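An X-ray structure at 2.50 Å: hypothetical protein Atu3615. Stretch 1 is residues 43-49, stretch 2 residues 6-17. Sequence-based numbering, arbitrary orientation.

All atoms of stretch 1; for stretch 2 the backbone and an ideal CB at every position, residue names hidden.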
# COMPACT_ATOMS: atom_id res chain seq x y z
N ILE A 43 5.56 1.97 21.24
CA ILE A 43 5.25 3.37 21.45
C ILE A 43 3.79 3.68 21.15
O ILE A 43 3.16 2.98 20.37
CB ILE A 43 6.17 4.21 20.51
CG1 ILE A 43 7.26 4.89 21.33
CG2 ILE A 43 5.36 5.16 19.65
CD1 ILE A 43 8.59 4.14 21.28
N TYR A 44 3.25 4.71 21.79
CA TYR A 44 1.89 5.18 21.53
C TYR A 44 2.21 6.41 20.68
O TYR A 44 3.13 7.16 21.02
CB TYR A 44 1.18 5.60 22.83
CG TYR A 44 0.41 4.50 23.53
CD1 TYR A 44 0.36 4.44 24.92
CD2 TYR A 44 -0.22 3.49 22.81
CE1 TYR A 44 -0.29 3.39 25.58
CE2 TYR A 44 -0.87 2.45 23.44
CZ TYR A 44 -0.90 2.40 24.83
OH TYR A 44 -1.54 1.35 25.45
N TYR A 45 1.49 6.61 19.58
CA TYR A 45 1.75 7.74 18.71
C TYR A 45 0.43 8.32 18.20
O TYR A 45 -0.50 7.58 17.88
CB TYR A 45 2.62 7.29 17.53
CG TYR A 45 3.07 8.40 16.61
CD1 TYR A 45 3.94 9.40 17.05
CD2 TYR A 45 2.65 8.45 15.28
CE1 TYR A 45 4.38 10.42 16.18
CE2 TYR A 45 3.08 9.45 14.41
CZ TYR A 45 3.94 10.43 14.87
OH TYR A 45 4.39 11.40 14.01
N LEU A 46 0.35 9.65 18.11
CA LEU A 46 -0.88 10.29 17.67
C LEU A 46 -0.72 11.49 16.75
O LEU A 46 0.14 12.35 16.96
CB LEU A 46 -1.71 10.71 18.90
CG LEU A 46 -3.02 11.46 18.63
CD1 LEU A 46 -4.04 11.14 19.69
CD2 LEU A 46 -2.76 12.95 18.60
N LEU A 47 -1.56 11.54 15.73
CA LEU A 47 -1.56 12.66 14.79
C LEU A 47 -2.97 13.25 14.82
O LEU A 47 -3.92 12.55 15.14
CB LEU A 47 -1.22 12.18 13.38
CG LEU A 47 0.13 11.48 13.16
CD1 LEU A 47 0.17 10.94 11.75
CD2 LEU A 47 1.28 12.45 13.39
N GLU A 48 -3.09 14.53 14.52
CA GLU A 48 -4.40 15.18 14.51
C GLU A 48 -4.50 15.86 13.17
O GLU A 48 -3.53 15.92 12.43
CB GLU A 48 -4.51 16.26 15.58
CG GLU A 48 -3.66 16.05 16.81
CD GLU A 48 -3.80 17.18 17.81
OE1 GLU A 48 -2.98 17.25 18.75
OE2 GLU A 48 -4.73 18.00 17.65
N LYS A 49 -5.68 16.39 12.84
CA LYS A 49 -5.81 17.07 11.57
C LYS A 49 -4.80 18.20 11.58
O LYS A 49 -4.65 18.90 12.58
CB LYS A 49 -7.22 17.64 11.38
CG LYS A 49 -7.45 18.20 9.97
CD LYS A 49 -7.23 17.11 8.90
CE LYS A 49 -7.24 17.68 7.48
NZ LYS A 49 -6.09 18.62 7.23
N UNK A 6 -11.22 12.98 22.26
CA UNK A 6 -10.53 14.10 21.63
C UNK A 6 -9.05 13.85 21.77
O UNK A 6 -8.62 13.16 22.69
CB UNK A 6 -10.93 15.44 22.25
N UNK A 7 -8.27 14.42 20.87
CA UNK A 7 -6.83 14.27 20.89
C UNK A 7 -6.27 14.73 22.23
O UNK A 7 -5.37 14.10 22.79
CB UNK A 7 -6.19 15.05 19.74
N UNK A 8 -6.79 15.84 22.74
CA UNK A 8 -6.30 16.35 24.01
C UNK A 8 -6.59 15.41 25.17
O UNK A 8 -5.83 15.36 26.14
CB UNK A 8 -6.92 17.72 24.29
N UNK A 9 -7.68 14.67 25.08
CA UNK A 9 -8.01 13.74 26.15
C UNK A 9 -7.03 12.56 26.08
O UNK A 9 -6.60 12.03 27.10
CB UNK A 9 -9.46 13.27 26.04
N UNK A 10 -6.68 12.16 24.86
CA UNK A 10 -5.75 11.05 24.66
C UNK A 10 -4.37 11.46 25.11
O UNK A 10 -3.71 10.73 25.86
CB UNK A 10 -5.72 10.60 23.20
N UNK A 11 -3.93 12.62 24.64
CA UNK A 11 -2.62 13.18 24.99
C UNK A 11 -2.49 13.24 26.51
O UNK A 11 -1.45 12.90 27.07
CB UNK A 11 -2.43 14.57 24.38
N UNK A 12 -3.56 13.68 27.15
CA UNK A 12 -3.57 13.79 28.59
C UNK A 12 -3.58 12.43 29.26
O UNK A 12 -2.76 12.17 30.16
CB UNK A 12 -4.78 14.61 29.05
N UNK A 13 -4.47 11.55 28.83
CA UNK A 13 -4.57 10.24 29.42
C UNK A 13 -3.35 9.36 29.26
O UNK A 13 -2.97 8.65 30.18
CB UNK A 13 -5.78 9.52 28.82
N UNK A 14 -2.71 9.41 28.10
CA UNK A 14 -1.54 8.56 27.86
C UNK A 14 -0.20 9.21 28.18
O UNK A 14 0.84 8.56 28.09
CB UNK A 14 -1.53 8.12 26.40
N UNK A 15 -0.22 10.48 28.56
CA UNK A 15 1.01 11.16 28.88
C UNK A 15 1.89 11.38 27.66
O UNK A 15 3.11 11.27 27.74
CB UNK A 15 1.78 10.37 29.94
N UNK A 16 1.26 11.68 26.54
CA UNK A 16 1.96 11.91 25.28
C UNK A 16 2.71 13.24 25.28
O UNK A 16 2.28 14.21 25.91
CB UNK A 16 0.97 11.87 24.11
N UNK A 17 3.82 13.27 24.55
CA UNK A 17 4.65 14.47 24.42
C UNK A 17 4.97 14.61 22.94
O UNK A 17 5.03 13.62 22.21
CB UNK A 17 5.92 14.39 25.27

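Strand 43-48 and helix 7-14 run nearly antiparallel, at 160° with axes 9.9 Å apart at closest approach. Tyr44, Leu46 and Glu48 turn CA-to-CB toward the helix; Tyr45 and Leu47 turn away.

Position 6 has extended angles (-120/155) just before the helix, and its CB has nothing of stretch 1 within 5.5 Å. A capping residue such as Ser, Thr, Asp or Asn would suit. It is Ser6, whose OG accepts a capping bond from the backbone N of position 9 at 3.1 Å.

At position 7 the ideal CB lies 3.7 Å from Glu48 CD and 4.2 Å from Leu46 CD2. With both atoms already so near, a small side chain is the simplest choice, though a longer one might be steered aside. Ala7 is found; its CB packs on the same two atoms at these distances.

Positions 8 and 9 are helical, 8 pointing away and 9 out of reach, so stretch 1 sets no preference; they are Gln8 and Ala9.

Position 10 points toward the strand, its ideal CB 3.9 Å from Leu46 CD1. An aliphatic residue fits: Ile, Leu, Val or Met. Ile10 (chi1 m, chi2 t) brings CG2 to 3.7 Å from Leu46 CD1.

Position 11 points sideways with no strand atom within 5.5 Å of its CB, leaving room for a long side chain, aliphatic or polar, to reach back toward Glu48. Ile11 does so: its CD1 comes to 3.9 Å from Glu48 OE1, a contact without a hydrogen bond.

Positions 12 and 13 are helical and out of reach, and many residues would serve; Arg12 and Glu13 occupy them.

Position 14 faces the Tyr44 ring, with its ideal CB 4.4 Å from CD1 of that residue. Leu, Met, Ile or an aromatic residue could cover the ring. Leu14 places CD1 over one face, 3.9 Å from the centroid of the Tyr44 ring and 22° off the normal, a CH-pi contact, while its CD2 is 3.6 Å from Tyr44 CE1.

Position 15 leaves helical angles with positive phi (68/38), which by itself favours glycine; Asn is the usual alternative. It is Gly15.

Position 16 points toward the strand, but no strand atom lies within 5.5 Å of its CB, so a branched or long apolar side chain could bridge the gap. Leu16 sends CD1 to 4.1 Å from Tyr44 CB and CD2 to 4.0 Å from Leu46 CB, spanning two strand residues.

Position 17 is extended and out of reach, so its identity is not constrained here; it is Glu17.

Stretch 2, residues 6-17: SAQAIIRELGLE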
# COMPACT_ATOMS: atom_id res chain seq x y z
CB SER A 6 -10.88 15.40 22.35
OG SER A 6 -10.29 15.42 23.64
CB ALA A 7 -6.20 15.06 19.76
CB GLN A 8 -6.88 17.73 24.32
CG GLN A 8 -5.91 18.85 23.98
CD GLN A 8 -4.62 18.79 24.80
OE1 GLN A 8 -3.55 19.19 24.33
NE2 GLN A 8 -4.71 18.30 26.04
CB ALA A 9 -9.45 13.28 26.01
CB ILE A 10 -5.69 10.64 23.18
CG1 ILE A 10 -7.05 10.10 22.74
CG2 ILE A 10 -4.63 9.56 22.98
CD1 ILE A 10 -7.19 9.91 21.24
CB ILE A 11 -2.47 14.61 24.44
CG1 ILE A 11 -2.26 14.57 22.93
CG2 ILE A 11 -1.33 15.32 25.14
CD1 ILE A 11 -2.09 15.94 22.30
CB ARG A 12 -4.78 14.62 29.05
CG ARG A 12 -5.06 14.50 30.55
CD ARG A 12 -3.82 14.84 31.38
NE ARG A 12 -3.94 14.39 32.76
CZ ARG A 12 -3.02 14.59 33.70
NH1 ARG A 12 -1.89 15.23 33.41
NH2 ARG A 12 -3.23 14.14 34.93
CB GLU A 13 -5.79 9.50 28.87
CG GLU A 13 -6.00 8.10 29.45
CD GLU A 13 -6.26 8.10 30.95
OE1 GLU A 13 -6.64 9.16 31.50
OE2 GLU A 13 -6.10 7.04 31.58
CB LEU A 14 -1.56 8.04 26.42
CG LEU A 14 -2.68 7.02 26.14
CD1 LEU A 14 -2.62 6.55 24.68
CD2 LEU A 14 -2.54 5.83 27.08
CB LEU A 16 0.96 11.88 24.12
CG LEU A 16 0.65 10.57 23.39
CD1 LEU A 16 0.69 9.40 24.35
CD2 LEU A 16 -0.72 10.68 22.73
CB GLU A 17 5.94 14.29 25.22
CG GLU A 17 5.73 14.01 26.71
CD GLU A 17 5.45 15.27 27.52
OE1 GLU A 17 4.76 16.18 27.01
OE2 GLU A 17 5.93 15.33 28.68
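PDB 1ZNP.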